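Local coordinates for protein R.Pab1 family restriction endonuclease (Campylobacter coli, PDB 7CFA) that acts as a restriction DNA glycosylase, probably excising a base at its recognition sequence so that the DNA can then be broken at the abasic site, at residues S80-I83 and F84-K88; E108-I111 and E112-M115; F146-N149 and E150-S153; I208-F211 and L212-K216; N224-Y227 and N228-I232. The protein carries 2 engineered substitutions. All coordinates share one frame; numbering follows the deposited sequence.

All five contacts are local, within continuous stretches of chain, and they follow one another in order. Contacts 1, 4 and 5 lie on helices 79-88, 208-219 and 223-237, which pack together: contact 4 touches both others, about 11 Å from contact 1 and about 15 Å from contact 5, centre to centre. Contact 3, the turn between strands 130-145 and 152-159 of the antiparallel sheet, has its centre about 11 Å from that of contact 4, and F146 and F151 pack on I210. Contact 2, at helix 111-114, meets contact 5 through L110 and R226 but lies about 27 Å from contact 1, centre to centre. The helices therefore form a cluster against the sheet, while contact 2, and K216 of contact 4, reach the second subunit.

Contact 1 (S80-I83 and F84-K88); sequences SDII and FQFFK
Q85 NE2 donates to D81 OD2 at 2.9 Å, a side-chain bond spanning one turn of the helix. The acceptor lies in the plane of the Q85 amide, but the nitrogen approaches the D81 carboxylate from above, 45° out of its plane, and the N-H...O angle is only 134°. The bond is therefore short yet bent. A chi1 of -178° sets D81 CG opposite the backbone nitrogen and beside the carbonyl carbon, while Q85 extends straight beyond CG, and Q85 CG rests 3.3 Å from D81 O. The same pair is joined through the main chain, where Q85 N donates to D81 O at 3.1 Å.

These are i to i+4 relations of a regular alpha-helix, 79-88, and the bonds F84 N to S80 O and F87 N to I83 O, both 2.9 Å, continue the pattern. One residue further along, I82 and F86 run side by side in the same direction. I82 CG2 touches F86 CD2 at 4.1 Å, and I82 O lies in the plane of the phenyl ring at its edge, 3.2 Å from F86 CD2. I82 O also accepts F86 N at 3.2 Å.

Helices 208-219 and 223-237 and strand 8-13 cover the apolar side: I82 and F86 meet I208, I83 meets L212 and L215, and I83, F84 and F87 meet I236, whereas I82 also packs on Y10 and F86 on I8. F86 and F6 meet edge-to-face. S80 OG, within the same helix, is hydrogen-bonded to Y55 O and Y77 N.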
loop_
_atom_site.group_PDB
_atom_site.type_symbol
_atom_site.label_atom_id
_atom_site.label_comp_id
_atom_site.label_asym_id
_atom_site.label_seq_id
_atom_site.Cartn_x
_atom_site.Cartn_y
_atom_site.Cartn_z
ATOM N N SER A 80 21.812 12.571 -3.713
ATOM C CA SER A 80 22.547 13.831 -3.646
ATOM C C SER A 80 24.007 13.610 -3.280
ATOM O O SER A 80 24.873 14.379 -3.712
ATOM C CB SER A 80 21.887 14.778 -2.646
ATOM O OG SER A 80 22.000 14.285 -1.323
ATOM N N ASP A 81 24.302 12.576 -2.489
ATOM C CA ASP A 81 25.694 12.254 -2.200
ATOM C C ASP A 81 26.414 11.737 -3.438
ATOM O O ASP A 81 27.609 11.999 -3.612
ATOM C CB ASP A 81 25.780 11.230 -1.070
ATOM C CG ASP A 81 27.209 10.893 -0.703
ATOM O OD1 ASP A 81 27.968 11.827 -0.369
ATOM O OD2 ASP A 81 27.575 9.700 -0.747
ATOM N N ILE A 82 25.710 11.001 -4.301
ATOM C CA ILE A 82 26.305 10.557 -5.559
ATOM C C ILE A 82 26.631 11.757 -6.438
ATOM O O ILE A 82 27.729 11.863 -6.995
ATOM C CB ILE A 82 25.368 9.570 -6.277
ATOM C CG1 ILE A 82 25.278 8.256 -5.498
ATOM C CG2 ILE A 82 25.843 9.318 -7.700
ATOM C CD1 ILE A 82 24.092 7.396 -5.888
ATOM N N ILE A 83 25.681 12.687 -6.562
ATOM C CA ILE A 83 25.902 13.873 -7.380
ATOM C C ILE A 83 26.999 14.745 -6.787
ATOM O O ILE A 83 27.788 15.347 -7.526
ATOM C CB ILE A 83 24.577 14.640 -7.548
ATOM C CG1 ILE A 83 23.578 13.785 -8.334
ATOM C CG2 ILE A 83 24.801 15.979 -8.238
ATOM C CD1 ILE A 83 22.225 14.428 -8.520
ATOM N N PHE A 84 27.088 14.811 -5.457
ATOM C CA PHE A 84 28.126 15.614 -4.819
ATOM C C PHE A 84 29.515 15.080 -5.145
ATOM O O PHE A 84 30.430 15.851 -5.457
ATOM C CB PHE A 84 27.905 15.646 -3.307
ATOM C CG PHE A 84 29.011 16.323 -2.546
ATOM C CD1 PHE A 84 29.036 17.702 -2.415
ATOM C CD2 PHE A 84 30.023 15.580 -1.958
ATOM C CE1 PHE A 84 30.053 18.327 -1.714
ATOM C CE2 PHE A 84 31.042 16.200 -1.259
ATOM C CZ PHE A 84 31.057 17.575 -1.136
ATOM N N GLN A 85 29.695 13.759 -5.070
ATOM C CA GLN A 85 31.017 13.181 -5.299
ATOM C C GLN A 85 31.449 13.336 -6.752
ATOM O O GLN A 85 32.624 13.598 -7.030
ATOM C CB GLN A 85 31.030 11.708 -4.888
ATOM C CG GLN A 85 30.827 11.474 -3.399
ATOM C CD GLN A 85 31.001 10.018 -3.007
ATOM O OE1 GLN A 85 31.950 9.357 -3.430
ATOM N NE2 GLN A 85 30.080 9.510 -2.196
ATOM N N PHE A 86 30.517 13.176 -7.695
ATOM C CA PHE A 86 30.873 13.336 -9.101
ATOM C C PHE A 86 31.091 14.799 -9.462
ATOM O O PHE A 86 31.848 15.098 -10.392
ATOM C CB PHE A 86 29.805 12.708 -9.992
ATOM C CG PHE A 86 29.979 11.233 -10.176
ATOM C CD1 PHE A 86 30.675 10.738 -11.268
ATOM C CD2 PHE A 86 29.471 10.341 -9.247
ATOM C CE1 PHE A 86 30.849 9.378 -11.438
ATOM C CE2 PHE A 86 29.640 8.979 -9.410
ATOM C CZ PHE A 86 30.331 8.498 -10.509
ATOM N N PHE A 87 30.443 15.720 -8.747
ATOM C CA PHE A 87 30.783 17.128 -8.895
ATOM C C PHE A 87 32.105 17.452 -8.213
ATOM O O PHE A 87 32.851 18.312 -8.693
ATOM C CB PHE A 87 29.669 18.010 -8.329
ATOM C CG PHE A 87 29.908 19.478 -8.526
ATOM C CD1 PHE A 87 29.596 20.086 -9.730
ATOM C CD2 PHE A 87 30.451 20.251 -7.511
ATOM C CE1 PHE A 87 29.817 21.436 -9.920
ATOM C CE2 PHE A 87 30.675 21.602 -7.693
ATOM C CZ PHE A 87 30.357 22.196 -8.898
ATOM N N LYS A 88 32.405 16.772 -7.103
ATOM C CA LYS A 88 33.672 16.986 -6.412
ATOM C C LYS A 88 34.848 16.541 -7.268
ATOM O O LYS A 88 35.909 17.178 -7.257
ATOM C CB LYS A 88 33.664 16.240 -5.077
ATOM C CG LYS A 88 34.994 16.249 -4.341
ATOM C CD LYS A 88 34.933 15.404 -3.078
ATOM C CE LYS A 88 36.283 15.364 -2.379
ATOM N NZ LYS A 88 36.256 14.507 -1.163
#

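Contact 2 (E108-I111 and E112-M115); sequences EELI and EDKM
K114 lies over L110 O and crosses E109. Its CB stands 3.6 Å from L110 O, and K114 CG comes closer still, 3.3 Å from L110 O. A bend at the next bond (chi2 -58°) brings the chain across E109 at about a right angle; K114 CE meets E109 CG at 4.1 Å. The tip goes on without closing a salt bridge, since K114 NZ stays 5.6 Å from E109 OE2. The other carboxylate oxygen, E109 OE1, accepts A128 N of the second subunit.

L110 occupies the N-cap position of the short helix 111-114, and its carbonyl oxygen serves two donors. K114 N reaches L110 O at 3.0 Å in the carbonyl plane; D113 N reaches L110 O at 3.1 Å from 65° above that plane. M115 N then donates to I111 O at 2.8 Å, and M115 CG packs 3.7 Å from I111 CG2. The D113 carboxylate lies alongside the L110 side chain.

E112 is anchored by a salt bridge to K160. The chemistry is divided: backbone bonds fix the turn; I111 and M115 pack on I157 of strand 152-159 and, in the second subunit, on V127 and K125 respectively; and the separated opposite charges of E109 and K114 can probably attract only weakly, while the bond of E109 to A128 of the second subunit ties this turn to the dimer partner.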
loop_
_atom_site.group_PDB
_atom_site.type_symbol
_atom_site.label_atom_id
_atom_site.label_comp_id
_atom_site.label_asym_id
_atom_site.label_seq_id
_atom_site.Cartn_x
_atom_site.Cartn_y
_atom_site.Cartn_z
ATOM N N GLU A 108 6.334 25.593 -12.925
ATOM C CA GLU A 108 5.095 25.772 -12.185
ATOM C C GLU A 108 4.286 24.495 -12.021
ATOM O O GLU A 108 3.462 24.426 -11.102
ATOM C CB GLU A 108 4.210 26.829 -12.866
ATOM C CG GLU A 108 4.767 28.240 -12.806
ATOM C CD GLU A 108 3.946 29.220 -13.619
ATOM O OE1 GLU A 108 3.527 28.856 -14.738
ATOM O OE2 GLU A 108 3.711 30.347 -13.136
ATOM N N GLU A 109 4.495 23.489 -12.867
ATOM C CA GLU A 109 3.728 22.251 -12.818
ATOM C C GLU A 109 4.391 21.280 -11.848
ATOM O O GLU A 109 5.523 20.841 -12.077
ATOM C CB GLU A 109 3.622 21.627 -14.209
ATOM C CG GLU A 109 2.984 22.528 -15.251
ATOM C CD GLU A 109 2.853 21.851 -16.601
ATOM O OE1 GLU A 109 3.289 20.687 -16.733
ATOM O OE2 GLU A 109 2.312 22.483 -17.533
ATOM N N LEU A 110 3.688 20.951 -10.769
ATOM C CA LEU A 110 4.161 19.987 -9.790
ATOM C C LEU A 110 3.366 18.691 -9.899
ATOM O O LEU A 110 2.162 18.701 -10.176
ATOM C CB LEU A 110 4.054 20.546 -8.368
ATOM C CG LEU A 110 4.928 21.764 -8.085
ATOM C CD1 LEU A 110 4.646 22.301 -6.691
ATOM C CD2 LEU A 110 6.401 21.416 -8.245
ATOM N N ILE A 111 4.058 17.576 -9.665
ATOM C CA ILE A 111 3.449 16.260 -9.836
ATOM C C ILE A 111 2.298 16.060 -8.854
ATOM O O ILE A 111 1.219 15.587 -9.226
ATOM C CB ILE A 111 4.519 15.162 -9.692
ATOM C CG1 ILE A 111 5.447 15.174 -10.906
ATOM C CG2 ILE A 111 3.880 13.792 -9.489
ATOM C CD1 ILE A 111 6.552 14.146 -10.844
ATOM N N GLU A 112 2.508 16.411 -7.583
ATOM C CA GLU A 112 1.463 16.216 -6.584
ATOM C C GLU A 112 0.270 17.143 -6.787
ATOM O O GLU A 112 -0.775 16.920 -6.168
ATOM C CB GLU A 112 2.041 16.393 -5.178
ATOM C CG GLU A 112 3.009 15.283 -4.790
ATOM C CD GLU A 112 3.595 15.456 -3.402
ATOM O OE1 GLU A 112 3.223 16.428 -2.709
ATOM O OE2 GLU A 112 4.430 14.616 -3.006
ATOM N N ASP A 113 0.395 18.165 -7.634
ATOM C CA ASP A 113 -0.740 19.007 -7.985
ATOM C C ASP A 113 -1.440 18.560 -9.260
ATOM O O ASP A 113 -2.639 18.818 -9.412
ATOM C CB ASP A 113 -0.295 20.468 -8.138
ATOM C CG ASP A 113 0.183 21.074 -6.832
ATOM O OD1 ASP A 113 -0.367 20.711 -5.770
ATOM O OD2 ASP A 113 1.110 21.910 -6.865
ATOM N N LYS A 114 -0.731 17.887 -10.166
ATOM C CA LYS A 114 -1.310 17.429 -11.423
ATOM C C LYS A 114 -1.793 15.987 -11.379
ATOM O O LYS A 114 -2.696 15.627 -12.140
ATOM C CB LYS A 114 -0.294 17.575 -12.562
ATOM C CG LYS A 114 0.217 18.991 -12.773
ATOM C CD LYS A 114 -0.922 19.960 -13.050
ATOM C CE LYS A 114 -0.405 21.379 -13.239
ATOM N NZ LYS A 114 -1.508 22.349 -13.501
ATOM N N MET A 115 -1.213 15.149 -10.525
ATOM C CA MET A 115 -1.629 13.756 -10.447
ATOM C C MET A 115 -2.814 13.624 -9.501
ATOM O O MET A 115 -2.791 14.148 -8.382
ATOM C CB MET A 115 -0.469 12.874 -9.992
ATOM C CG MET A 115 0.680 12.811 -10.992
ATOM S SD MET A 115 0.182 12.197 -12.620
ATOM C CE MET A 115 0.198 13.700 -13.588
#

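Contact 3 (F146-N149 and E150-S153); sequences FNNN and EFLS
With chi1 at -165°, N148 swings its amide forward over the next two residues and lets OD1 accept E150 N. The bond from E150 N to N148 OD1 is 3.1 Å long and nearly straight, 162° at the hydrogen, and closes an Asx turn. The main chain of the same residue acts too: F151 N donates to N148 O at 3.0 Å, closing the type I beta turn N148 to F151. One asparagine thus takes two successive amide N-H groups, one with its side chain and one with its carbonyl. E150 CG also rests 3.4 Å from N148 OD1.

The amide then meets F151, with the two planes almost perpendicular at 86°. N148 CG lies in the plane of the phenyl ring, at the edge, 3.8 Å from F151 CD1. On the F146 ring, F151 O sits likewise at the edge and in plane, 3.5 Å from F146 CD1. A weak bond, F146 N to F151 O at 3.4 Å, spans the base of the loop, and F146 CE1 reaches S153 OG at 3.9 Å.

The loop joins antiparallel neighbours 130-145 and 152-159 as a beta-hairpin, with F146 and F151 leaning on I210 of helix 208-219. N148, with two bonds, probably does much to set the turn, while S153 pairs with Y144 further along the strands. F151 O probably gains a little from the weakly positive edge of F146, whereas N148 CG on F151 is van der Waals packing.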
loop_
_atom_site.group_PDB
_atom_site.type_symbol
_atom_site.label_atom_id
_atom_site.label_comp_id
_atom_site.label_asym_id
_atom_site.label_seq_id
_atom_site.Cartn_x
_atom_site.Cartn_y
_atom_site.Cartn_z
ATOM N N PHE A 146 14.805 6.644 -18.816
ATOM C CA PHE A 146 16.050 7.349 -19.067
ATOM C C PHE A 146 16.593 6.978 -20.445
ATOM O O PHE A 146 16.183 5.986 -21.055
ATOM C CB PHE A 146 17.077 7.028 -17.979
ATOM C CG PHE A 146 16.670 7.488 -16.604
ATOM C CD1 PHE A 146 16.013 6.630 -15.735
ATOM C CD2 PHE A 146 16.946 8.778 -16.181
ATOM C CE1 PHE A 146 15.640 7.051 -14.470
ATOM C CE2 PHE A 146 16.574 9.206 -14.920
ATOM C CZ PHE A 146 15.920 8.341 -14.063
ATOM N N ASN A 147 17.519 7.803 -20.942
ATOM C CA ASN A 147 18.097 7.548 -22.259
ATOM C C ASN A 147 18.750 6.174 -22.325
ATOM O O ASN A 147 18.728 5.524 -23.377
ATOM C CB ASN A 147 19.101 8.643 -22.618
ATOM C CG ASN A 147 18.428 9.971 -22.912
ATOM O OD1 ASN A 147 17.319 10.011 -23.445
ATOM N ND2 ASN A 147 19.096 11.064 -22.563
ATOM N N ASN A 148 19.323 5.711 -21.217
ATOM C CA ASN A 148 19.762 4.325 -21.105
ATOM C C ASN A 148 18.534 3.448 -20.895
ATOM O O ASN A 148 17.893 3.509 -19.840
ATOM C CB ASN A 148 20.752 4.177 -19.954
ATOM C CG ASN A 148 21.514 2.864 -20.000
ATOM O OD1 ASN A 148 20.956 1.817 -20.328
ATOM N ND2 ASN A 148 22.798 2.918 -19.672
ATOM N N ASN A 149 18.201 2.630 -21.897
ATOM C CA ASN A 149 16.971 1.846 -21.857
ATOM C C ASN A 149 16.955 0.806 -20.743
ATOM O O ASN A 149 15.927 0.149 -20.548
ATOM C CB ASN A 149 16.742 1.162 -23.207
ATOM C CG ASN A 149 16.349 2.143 -24.297
ATOM O OD1 ASN A 149 15.720 3.166 -24.028
ATOM N ND2 ASN A 149 16.721 1.833 -25.534
ATOM N N GLU A 150 18.053 0.643 -20.004
ATOM C CA GLU A 150 18.062 -0.293 -18.887
ATOM C C GLU A 150 17.498 0.330 -17.614
ATOM O O GLU A 150 16.953 -0.388 -16.768
ATOM C CB GLU A 150 19.485 -0.796 -18.640
ATOM C CG GLU A 150 20.151 -1.413 -19.862
ATOM C CD GLU A 150 19.630 -2.802 -20.186
ATOM O OE1 GLU A 150 19.559 -3.644 -19.267
ATOM O OE2 GLU A 150 19.291 -3.052 -21.362
ATOM N N PHE A 151 17.608 1.646 -17.465
ATOM C CA PHE A 151 17.215 2.334 -16.243
ATOM C C PHE A 151 15.868 3.025 -16.416
ATOM O O PHE A 151 15.571 3.576 -17.479
ATOM C CB PHE A 151 18.271 3.365 -15.836
ATOM C CG PHE A 151 19.585 2.761 -15.432
ATOM C CD1 PHE A 151 20.583 2.545 -16.367
ATOM C CD2 PHE A 151 19.819 2.407 -14.116
ATOM C CE1 PHE A 151 21.792 1.989 -15.993
ATOM C CE2 PHE A 151 21.023 1.851 -13.735
ATOM C CZ PHE A 151 22.012 1.641 -14.674
ATOM N N LEU A 152 15.059 2.989 -15.361
ATOM C CA LEU A 152 13.802 3.721 -15.327
ATOM C C LEU A 152 13.500 4.090 -13.885
ATOM O O LEU A 152 14.018 3.483 -12.943
ATOM C CB LEU A 152 12.643 2.912 -15.932
ATOM C CG LEU A 152 12.124 1.667 -15.201
ATOM C CD1 LEU A 152 11.026 2.001 -14.190
ATOM C CD2 LEU A 152 11.624 0.637 -16.200
ATOM N N SER A 153 12.649 5.096 -13.721
ATOM C CA SER A 153 12.120 5.457 -12.417
ATOM C C SER A 153 10.604 5.514 -12.505
ATOM O O SER A 153 10.047 5.947 -13.518
ATOM C CB SER A 153 12.674 6.800 -11.923
ATOM O OG SER A 153 12.270 7.861 -12.767
#

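Contact 4 (I208-F211 and L212-K216); sequences INIF and LEMLK
M214 CE comes obliquely to the F211 ring, 4.1 Å from F211 CD2, while I208 O lies at the edge of that ring, in its plane. The F211 and M214 side chains run alongside each other in the same direction. M214 stays extended through its first two torsions and bends only at the last (chi3 -41°), which brings the methyl to F211. M214 CE also comes near I210 CG2, a looser 4.5 Å.

On another side of the helix N209 OD1 touches L212 CD1 at 3.7 Å, and E213 CG lies 3.3 Å from N209 O. The carboxylate of E213 bonds through OE1 to Y144 OH. Main-chain bonds such as E213 N to N209 O, 2.9 Å, and M214 N to I210 O, 3.0 Å, identify the alpha-helical repeat.

Helix 208-219 packs on two strands and a helix: M214 lies on L170 and F172 of strand 166-175, and F211 meets F172 with ring planes about 65° apart while also touching L201 and I203 of strand 198-203. Against helix 79-88 it presents I208, F211, L212 and L215.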
loop_
_atom_site.group_PDB
_atom_site.type_symbol
_atom_site.label_atom_id
_atom_site.label_comp_id
_atom_site.label_asym_id
_atom_site.label_seq_id
_atom_site.Cartn_x
_atom_site.Cartn_y
_atom_site.Cartn_z
ATOM N N ILE A 208 26.220 9.006 -15.249
ATOM C CA ILE A 208 25.959 9.941 -14.157
ATOM C C ILE A 208 24.759 10.826 -14.471
ATOM O O ILE A 208 24.027 11.234 -13.560
ATOM C CB ILE A 208 27.220 10.776 -13.851
ATOM C CG1 ILE A 208 26.979 11.704 -12.656
ATOM C CG2 ILE A 208 27.654 11.577 -15.072
ATOM C CD1 ILE A 208 26.559 10.980 -11.392
ATOM N N ASN A 209 24.518 11.125 -15.751
ATOM C CA ASN A 209 23.403 11.997 -16.106
ATOM C C ASN A 209 22.051 11.375 -15.784
ATOM O O ASN A 209 21.057 12.104 -15.687
ATOM C CB ASN A 209 23.471 12.370 -17.587
ATOM C CG ASN A 209 24.444 13.500 -17.852
ATOM O OD1 ASN A 209 24.087 14.675 -17.763
ATOM N ND2 ASN A 209 25.685 13.152 -18.171
ATOM N N ILE A 210 21.991 10.052 -15.619
ATOM C CA ILE A 210 20.771 9.420 -15.128
ATOM C C ILE A 210 20.422 9.950 -13.745
ATOM O O ILE A 210 19.262 10.262 -13.452
ATOM C CB ILE A 210 20.933 7.890 -15.121
ATOM C CG1 ILE A 210 21.081 7.371 -16.551
ATOM C CG2 ILE A 210 19.758 7.228 -14.410
ATOM C CD1 ILE A 210 21.419 5.910 -16.629
ATOM N N PHE A 211 21.422 10.071 -12.874
ATOM C CA PHE A 211 21.168 10.571 -11.529
ATOM C C PHE A 211 20.887 12.067 -11.532
ATOM O O PHE A 211 20.139 12.555 -10.676
ATOM C CB PHE A 211 22.346 10.211 -10.618
ATOM C CG PHE A 211 22.575 8.728 -10.506
ATOM C CD1 PHE A 211 23.357 8.064 -11.441
ATOM C CD2 PHE A 211 21.984 7.994 -9.490
ATOM C CE1 PHE A 211 23.555 6.699 -11.355
ATOM C CE2 PHE A 211 22.182 6.627 -9.400
ATOM C CZ PHE A 211 22.966 5.981 -10.335
ATOM N N LEU A 212 21.452 12.807 -12.491
ATOM C CA LEU A 212 21.120 14.224 -12.619
ATOM C C LEU A 212 19.676 14.416 -13.066
ATOM O O LEU A 212 18.971 15.290 -12.547
ATOM C CB LEU A 212 22.074 14.907 -13.598
ATOM C CG LEU A 212 23.484 15.205 -13.085
ATOM C CD1 LEU A 212 24.354 15.740 -14.208
ATOM C CD2 LEU A 212 23.430 16.194 -11.931
ATOM N N GLU A 213 19.218 13.617 -14.034
ATOM C CA GLU A 213 17.820 13.691 -14.446
ATOM C C GLU A 213 16.884 13.257 -13.325
ATOM O O GLU A 213 15.753 13.747 -13.239
ATOM C CB GLU A 213 17.588 12.836 -15.692
ATOM C CG GLU A 213 18.275 13.371 -16.939
ATOM C CD GLU A 213 17.913 12.597 -18.191
ATOM O OE1 GLU A 213 17.088 11.662 -18.107
ATOM O OE2 GLU A 213 18.456 12.924 -19.267
ATOM N N MET A 214 17.336 12.348 -12.460
ATOM C CA MET A 214 16.505 11.918 -11.342
ATOM C C MET A 214 16.384 13.020 -10.299
ATOM O O MET A 214 15.325 13.187 -9.682
ATOM C CB MET A 214 17.081 10.650 -10.718
ATOM C CG MET A 214 16.094 9.869 -9.874
ATOM S SD MET A 214 16.892 8.478 -9.057
ATOM C CE MET A 214 17.945 7.891 -10.380
ATOM N N LEU A 215 17.462 13.776 -10.081
ATOM C CA LEU A 215 17.384 14.932 -9.196
ATOM C C LEU A 215 16.378 15.948 -9.719
ATOM O O LEU A 215 15.594 16.514 -8.947
ATOM C CB LEU A 215 18.763 15.574 -9.046
ATOM C CG LEU A 215 18.871 16.656 -7.970
ATOM C CD1 LEU A 215 18.728 16.039 -6.587
ATOM C CD2 LEU A 215 20.177 17.426 -8.093
ATOM N N LYS A 216 16.381 16.183 -11.033
ATOM C CA LYS A 216 15.425 17.114 -11.622
ATOM C C LYS A 216 13.991 16.633 -11.443
ATOM O O LYS A 216 13.087 17.449 -11.228
ATOM C CB LYS A 216 15.739 17.318 -13.106
ATOM C CG LYS A 216 14.897 18.393 -13.774
ATOM C CD LYS A 216 15.343 18.656 -15.205
ATOM C CE LYS A 216 15.110 17.447 -16.096
ATOM N NZ LYS A 216 15.425 17.747 -17.522
#

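Contact 5 (N224-Y227 and N228-I232); sequences NHRY and NVLQI. Engineered in segment 228-232: N228 (natural residue Asp).
From N224 to Q231 the backbone is regular alpha-helix: N228 N to N224 O, V229 N to H225 O, L230 N to R226 O and Q231 N to Y227 O each measure 3.0 Å. Among the side chains, Y227 and Q231 lie against each other. Q231 bends at chi2 (-71°) to bring its amide beside the phenol, the planes 30° apart. Q231 NE2 lies 3.3 Å from Y227 CZ, and also 3.3 Å from Y227 OH, but the angle is too poor for a hydrogen bond. Nearer the backbone, Q231 CG touches Y227 CE2 at 3.6 Å.

N228, an engineered residue (Asp in the natural sequence), places OD1 at the edge of the Y227 ring, in its plane, 3.8 Å from Y227 CD2. In this engineered form the N228 amide bonds A69 N through OD1 and Y55 OH through ND2; H225 ND1 is hydrogen-bonded to the same Y55 OH. On another flank L230 CD1 lies 4.1 Å from R226 CG, while R226 NH1 is held by L104 O and N107 O.

V229 and L230 pack on L104, so helix 223-237 leans on helix 94-106. Chemically, Y227 and Q231 are held by van der Waals contact, without a directed bond, whereas the guanidinium of R226 pins the helix through polar bonds to helix 94-106 and the loop after it.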
loop_
_atom_site.group_PDB
_atom_site.type_symbol
_atom_site.label_atom_id
_atom_site.label_comp_id
_atom_site.label_asym_id
_atom_site.label_seq_id
_atom_site.Cartn_x
_atom_site.Cartn_y
_atom_site.Cartn_z
ATOM N N ASN A 224 7.825 21.346 -1.513
ATOM C CA ASN A 224 8.830 20.984 -0.518
ATOM C C ASN A 224 10.014 20.280 -1.168
ATOM O O ASN A 224 11.172 20.586 -0.855
ATOM C CB ASN A 224 8.207 20.106 0.568
ATOM C CG ASN A 224 7.220 20.865 1.437
ATOM O OD1 ASN A 224 7.257 22.093 1.511
ATOM N ND2 ASN A 224 6.336 20.134 2.105
ATOM N N HIS A 225 9.745 19.341 -2.080
ATOM C CA HIS A 225 10.825 18.688 -2.811
ATOM C C HIS A 225 11.585 19.682 -3.680
ATOM O O HIS A 225 12.813 19.600 -3.795
ATOM C CB HIS A 225 10.273 17.548 -3.666
ATOM C CG HIS A 225 9.872 16.339 -2.881
ATOM N ND1 HIS A 225 10.755 15.646 -2.081
ATOM C CD2 HIS A 225 8.686 15.693 -2.781
ATOM C CE1 HIS A 225 10.129 14.627 -1.519
ATOM N NE2 HIS A 225 8.873 14.633 -1.928
ATOM N N ARG A 226 10.871 20.621 -4.307
ATOM C CA ARG A 226 11.541 21.661 -5.080
ATOM C C ARG A 226 12.505 22.452 -4.207
ATOM O O ARG A 226 13.656 22.690 -4.594
ATOM C CB ARG A 226 10.513 22.596 -5.717
ATOM C CG ARG A 226 11.116 23.622 -6.666
ATOM C CD ARG A 226 10.462 24.985 -6.506
ATOM N NE ARG A 226 9.014 24.934 -6.694
ATOM C CZ ARG A 226 8.402 25.145 -7.856
ATOM N NH1 ARG A 226 9.109 25.421 -8.943
ATOM N NH2 ARG A 226 7.081 25.078 -7.930
ATOM N N TYR A 227 12.053 22.859 -3.017
ATOM C CA TYR A 227 12.897 23.637 -2.115
ATOM C C TYR A 227 14.123 22.845 -1.681
ATOM O O TYR A 227 15.236 23.383 -1.654
ATOM C CB TYR A 227 12.081 24.081 -0.899
ATOM C CG TYR A 227 12.845 24.921 0.104
ATOM C CD1 TYR A 227 12.840 26.307 0.026
ATOM C CD2 TYR A 227 13.561 24.327 1.136
ATOM C CE1 TYR A 227 13.533 27.078 0.942
ATOM C CE2 TYR A 227 14.256 25.088 2.055
ATOM C CZ TYR A 227 14.238 26.463 1.954
ATOM O OH TYR A 227 14.931 27.222 2.868
ATOM N N ASN A 228 13.942 21.567 -1.339
ATOM C CA ASN A 228 15.063 20.766 -0.859
ATOM C C ASN A 228 16.103 20.553 -1.951
ATOM O O ASN A 228 17.308 20.690 -1.701
ATOM C CB ASN A 228 14.558 19.425 -0.327
ATOM C CG ASN A 228 13.728 19.575 0.933
ATOM O OD1 ASN A 228 13.781 20.604 1.604
ATOM N ND2 ASN A 228 12.957 18.545 1.262
ATOM N N VAL A 229 15.660 20.221 -3.167
ATOM C CA VAL A 229 16.598 20.026 -4.270
ATOM C C VAL A 229 17.356 21.316 -4.559
ATOM O O VAL A 229 18.569 21.300 -4.805
ATOM C CB VAL A 229 15.861 19.507 -5.519
ATOM C CG1 VAL A 229 16.805 19.471 -6.708
ATOM C CG2 VAL A 229 15.289 18.122 -5.254
ATOM N N LEU A 230 16.660 22.456 -4.525
ATOM C CA LEU A 230 17.333 23.732 -4.748
ATOM C C LEU A 230 18.363 24.022 -3.661
ATOM O O LEU A 230 19.427 24.583 -3.952
ATOM C CB LEU A 230 16.306 24.865 -4.837
ATOM C CG LEU A 230 15.509 24.920 -6.144
ATOM C CD1 LEU A 230 14.427 25.986 -6.084
ATOM C CD2 LEU A 230 16.436 25.165 -7.329
ATOM N N GLN A 231 18.077 23.641 -2.414
ATOM C CA GLN A 231 19.071 23.790 -1.354
ATOM C C GLN A 231 20.266 22.874 -1.589
ATOM O O GLN A 231 21.409 23.244 -1.294
ATOM C CB GLN A 231 18.436 23.503 0.008
ATOM C CG GLN A 231 17.377 24.509 0.432
ATOM C CD GLN A 231 17.961 25.862 0.785
ATOM O OE1 GLN A 231 19.073 25.956 1.304
ATOM N NE2 GLN A 231 17.212 26.922 0.501
ATOM N N ILE A 232 20.019 21.676 -2.125
ATOM C CA ILE A 232 21.099 20.732 -2.387
ATOM C C ILE A 232 21.976 21.222 -3.533
ATOM O O ILE A 232 23.209 21.137 -3.467
ATOM C CB ILE A 232 20.519 19.334 -2.666
ATOM C CG1 ILE A 232 19.889 18.763 -1.394
ATOM C CG2 ILE A 232 21.587 18.400 -3.219
ATOM C CD1 ILE A 232 19.288 17.388 -1.568
#